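PDB 6OK1: lipid-transfer protein from Thermomonospora curvata, which is of unknown function here but has a thiolase-like fold. Local coordinates for residues 6-11 and 92-97; 231-234 and 238-241. One frame throughout, in Å; residues are numbered along the deposited sequence.

Contact 1: 6-11 and 92-97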
loop_
_atom_site.group_PDB
_atom_site.type_symbol
_atom_site.label_atom_id
_atom_site.label_comp_id
_atom_site.label_asym_id
_atom_site.label_seq_id
_atom_site.Cartn_x
_atom_site.Cartn_y
_atom_site.Cartn_z
ATOM N N GLY A 6 -14.018 -5.394 20.542
ATOM C CA GLY A 6 -15.286 -6.082 20.541
ATOM C C GLY A 6 -16.333 -5.504 19.621
ATOM O O GLY A 6 -17.415 -6.089 19.497
ATOM N N ALA A 7 -16.046 -4.384 18.955
ATOM C CA ALA A 7 -17.062 -3.728 18.131
ATOM C C ALA A 7 -17.322 -4.486 16.839
ATOM O O ALA A 7 -18.431 -4.417 16.288
ATOM C CB ALA A 7 -16.631 -2.297 17.818
ATOM N N ALA A 8 -16.315 -5.184 16.323
ATOM C CA ALA A 8 -16.421 -5.885 15.057
ATOM C C ALA A 8 -16.082 -7.352 15.239
ATOM O O ALA A 8 -15.448 -7.759 16.219
ATOM C CB ALA A 8 -15.464 -5.285 14.009
ATOM N N ALA A 9 -16.484 -8.150 14.258
ATOM C CA ALA A 9 -16.240 -9.570 14.338
ATOM C C ALA A 9 -16.013 -10.162 12.948
ATOM O O ALA A 9 -16.547 -9.663 11.957
ATOM C CB ALA A 9 -17.435 -10.266 15.005
ATOM N N ILE A 10 -15.288 -11.276 12.901
ATOM C CA ILE A 10 -15.153 -12.059 11.677
ATOM C C ILE A 10 -16.308 -13.044 11.594
ATOM O O ILE A 10 -16.477 -13.919 12.454
ATOM C CB ILE A 10 -13.807 -12.791 11.605
ATOM C CG1 ILE A 10 -12.648 -11.784 11.615
ATOM C CG2 ILE A 10 -13.765 -13.654 10.332
ATOM C CD1 ILE A 10 -11.279 -12.413 11.650
ATOM N N ALA A 11 -17.089 -12.904 10.538
ATOM C CA ALA A 11 -18.275 -13.701 10.320
ATOM C C ALA A 11 -18.127 -14.686 9.185
ATOM O O ALA A 11 -18.927 -15.618 9.092
ATOM C CB ALA A 11 -19.469 -12.791 10.021
ATOM N N GLN A 92 -7.658 -2.874 10.180
ATOM C CA GLN A 92 -8.249 -1.903 9.261
ATOM C C GLN A 92 -9.752 -2.080 9.158
ATOM O O GLN A 92 -10.515 -1.119 9.309
ATOM C CB GLN A 92 -7.594 -2.025 7.884
ATOM C CG GLN A 92 -6.216 -1.407 7.777
ATOM C CD GLN A 92 -6.301 0.100 7.637
ATOM O OE1 GLN A 92 -7.126 0.608 6.872
ATOM N NE2 GLN A 92 -5.523 0.813 8.408
ATOM N N ALA A 93 -10.191 -3.305 8.916
ATOM C CA ALA A 93 -11.605 -3.572 8.745
ATOM C C ALA A 93 -12.375 -3.269 10.022
ATOM O O ALA A 93 -13.452 -2.668 9.981
ATOM C CB ALA A 93 -11.788 -5.026 8.324
ATOM N N ALA A 94 -11.834 -3.691 11.162
ATOM C CA ALA A 94 -12.490 -3.425 12.444
ATOM C C ALA A 94 -12.614 -1.933 12.713
ATOM O O ALA A 94 -13.627 -1.474 13.245
ATOM C CB ALA A 94 -11.711 -4.099 13.575
ATOM N N MET A 95 -11.575 -1.172 12.386
ATOM C CA MET A 95 -11.598 0.278 12.542
ATOM C C MET A 95 -12.662 0.914 11.658
ATOM O O MET A 95 -13.372 1.838 12.078
ATOM C CB MET A 95 -10.207 0.810 12.197
ATOM C CG MET A 95 -9.951 2.274 12.405
ATOM S SD MET A 95 -8.324 2.783 11.779
ATOM C CE MET A 95 -7.399 1.247 11.838
ATOM N N ALA A 96 -12.766 0.454 10.409
ATOM C CA ALA A 96 -13.764 1.017 9.501
ATOM C C ALA A 96 -15.173 0.704 9.986
ATOM O O ALA A 96 -16.093 1.531 9.843
ATOM C CB ALA A 96 -13.561 0.472 8.083
ATOM N N VAL A 97 -15.365 -0.489 10.552
ATOM C CA VAL A 97 -16.673 -0.856 11.090
ATOM C C VAL A 97 -16.985 -0.023 12.331
ATOM O O VAL A 97 -18.082 0.542 12.466
ATOM C CB VAL A 97 -16.720 -2.363 11.384
ATOM C CG1 VAL A 97 -17.955 -2.742 12.240
ATOM C CG2 VAL A 97 -16.732 -3.153 10.083
#
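Ala8 of the strand meets Ala94 and Val97 of the helix. This is helix-on-sheet packing in a thiolase-like fold. Strand 8-15 runs in the large mixed sheet. Helix 86-98 lies against that sheet and links the parallel strands 75-79 and 104-112 in a beta-alpha-beta crossover.

The tight part is small and wholly apolar. The methyl of Ala8 reaches the helix backbone itself, with its CB 3.8 Å from Ala94 CA. The two methyls also touch, Ala8 CB to Ala94 CB, at 4.0 Å. The small methyls are consistent with the close approach of the strand, with the CA atoms of Ala8 and Ala94 5.3 Å apart. Val226 of the neighbouring strand packs against both Ala8 and Ala93, and Leu4 packs on Ala94.

The looser side lies one helical turn further on, where Ala7 and Val97 are partly exposed. Val97 holds CG1 anti to its backbone N (chi1 167°), which carries that methyl to the Ala8 side. Val97 CG1 is 4.0 Å from Ala8 CB, while Ser228 also touches the Val97 side chain. No hydrogen bond joins the two segments. The contact fades at the turn before the strand, where the carbonyl oxygen Ala7 O approaches Val97 CG1 no closer than 4.4 Å.

Contact 2: 231-234 and 238-241; sequences RARD and PPAL
Ala232 and Arg233 pack against the ring of Pro239 just across a short loop. The first segment starts in the one-turn helix 229-232. At Arg231 the backbone holds the turn. Its N is hydrogen-bonded to Ser228 OG, and its carbonyl oxygen Arg231 O accepts a bond from Asp234 N at 3.0 Å.

Ala232 comes next and makes the closest approach. Its CB points at the proline and lies 3.6 Å from Pro239 CB. The same methyl is 3.8 Å from Pro239 CG, so it rests against two neighbouring ring carbons. The carbonyl oxygen Ala232 O also lies 3.8 Å from Pro239 CG. Ala9 of strand 8-15 touches both Ala232 and Pro239, and Ala232 is buried.

The chain here joins two strands of the thiolase-like sheet, 219-228 and 240-248. They run parallel to each other, on either side of strand 8-15. The helix and the loop after it carry the chain across the face of that central strand that bears Ala9.

Arg233 then borders the ring at a more open place. Its backbone N is 4.0 Å from Pro239 CG. The CB bond points away from the second segment, yet the first part of the side chain still passes near the ring, with Arg233 CG 4.3 Å from Pro239 CG. From CB onward the chain is extended (chi2 159°, chi3 -180°). This takes the guanidinium group away from the proline ring to Asp390, where Arg233 NE forms a salt bridge with Asp390 OD2. Leu241, further along in strand 240-248, also touches Asp390 with its side chain.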
loop_
_atom_site.group_PDB
_atom_site.type_symbol
_atom_site.label_atom_id
_atom_site.label_comp_id
_atom_site.label_asym_id
_atom_site.label_seq_id
_atom_site.Cartn_x
_atom_site.Cartn_y
_atom_site.Cartn_z
ATOM N N ARG A 231 -24.228 -7.134 13.792
ATOM C CA ARG A 231 -24.550 -7.789 12.529
ATOM C C ARG A 231 -24.149 -9.253 12.536
ATOM O O ARG A 231 -24.904 -10.120 12.071
ATOM C CB ARG A 231 -23.850 -7.051 11.383
ATOM C CG ARG A 231 -24.317 -7.399 9.976
ATOM C CD ARG A 231 -24.909 -6.172 9.274
ATOM N NE ARG A 231 -24.947 -6.293 7.818
ATOM C CZ ARG A 231 -25.674 -7.192 7.163
ATOM N NH1 ARG A 231 -26.397 -8.071 7.832
ATOM N NH2 ARG A 231 -25.664 -7.232 5.841
ATOM N N ALA A 232 -22.950 -9.562 13.051
ATOM C CA ALA A 232 -22.475 -10.938 13.041
ATOM C C ALA A 232 -23.428 -11.860 13.790
ATOM O O ALA A 232 -23.572 -13.028 13.428
ATOM C CB ALA A 232 -21.069 -11.011 13.652
ATOM N N ARG A 233 -24.082 -11.350 14.829
ATOM C CA ARG A 233 -25.009 -12.169 15.610
ATOM C C ARG A 233 -26.203 -12.650 14.794
ATOM O O ARG A 233 -26.826 -13.649 15.168
ATOM C CB ARG A 233 -25.486 -11.390 16.836
ATOM C CG ARG A 233 -24.463 -11.356 17.950
ATOM C CD ARG A 233 -24.724 -10.214 18.900
ATOM N NE ARG A 233 -23.722 -10.189 19.964
ATOM C CZ ARG A 233 -23.500 -9.141 20.744
ATOM N NH1 ARG A 233 -24.213 -8.039 20.587
ATOM N NH2 ARG A 233 -22.566 -9.204 21.688
ATOM N N ASP A 234 -26.536 -11.978 13.696
ATOM C CA ASP A 234 -27.606 -12.425 12.814
ATOM C C ASP A 234 -27.116 -13.256 11.639
ATOM O O ASP A 234 -27.931 -13.718 10.840
ATOM C CB ASP A 234 -28.400 -11.215 12.310
ATOM C CG ASP A 234 -29.173 -10.514 13.427
ATOM O OD1 ASP A 234 -29.536 -11.147 14.437
ATOM O OD2 ASP A 234 -29.426 -9.312 13.305
ATOM N N PRO A 238 -21.100 -18.733 14.776
ATOM C CA PRO A 238 -20.682 -18.023 15.982
ATOM C C PRO A 238 -19.722 -16.915 15.601
ATOM O O PRO A 238 -18.757 -17.171 14.859
ATOM C CB PRO A 238 -19.982 -19.109 16.815
ATOM C CG PRO A 238 -20.479 -20.419 16.260
ATOM C CD PRO A 238 -20.747 -20.162 14.812
ATOM N N PRO A 239 -19.976 -15.668 16.010
ATOM C CA PRO A 239 -19.056 -14.579 15.656
ATOM C C PRO A 239 -17.717 -14.752 16.346
ATOM O O PRO A 239 -17.645 -15.172 17.506
ATOM C CB PRO A 239 -19.775 -13.321 16.147
ATOM C CG PRO A 239 -21.219 -13.733 16.296
ATOM C CD PRO A 239 -21.203 -15.173 16.666
ATOM N N ALA A 240 -16.644 -14.411 15.622
ATOM C CA ALA A 240 -15.302 -14.395 16.180
ATOM C C ALA A 240 -15.014 -12.923 16.452
ATOM O O ALA A 240 -14.654 -12.177 15.550
ATOM C CB ALA A 240 -14.293 -15.021 15.221
ATOM N N LEU A 241 -15.248 -12.485 17.684
ATOM C CA LEU A 241 -15.163 -11.066 17.966
ATOM C C LEU A 241 -13.712 -10.631 17.949
ATOM O O LEU A 241 -12.826 -11.348 18.424
ATOM C CB LEU A 241 -15.767 -10.749 19.336
ATOM C CG LEU A 241 -17.269 -10.436 19.360
ATOM C CD1 LEU A 241 -18.087 -11.622 18.891
ATOM C CD2 LEU A 241 -17.657 -10.038 20.773
#

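Overall arrangement
Strand 8-15 of contact 1 is flanked in the sheet by strand 240-248 of contact 2, and the centres of the two contacts are 11 Å apart. Strand 8-15 presents neighbouring methyls in different directions. Ala8 turns to helix 86-98 in contact 1, while Ala9 turns away from it. Ala9 CB instead lies 3.9 Å from Ala232 CB in contact 2. The backbone joins them as well: Ile10 N and Ala240 O are 2.9 Å apart, a probable hydrogen bond between neighbouring strands. The sodium ion, at a site formed by Val48, Ile70 and Glu72, is not part of either contact. The side chain of Val97 in contact 1 is about 13 Å from this sodium ion.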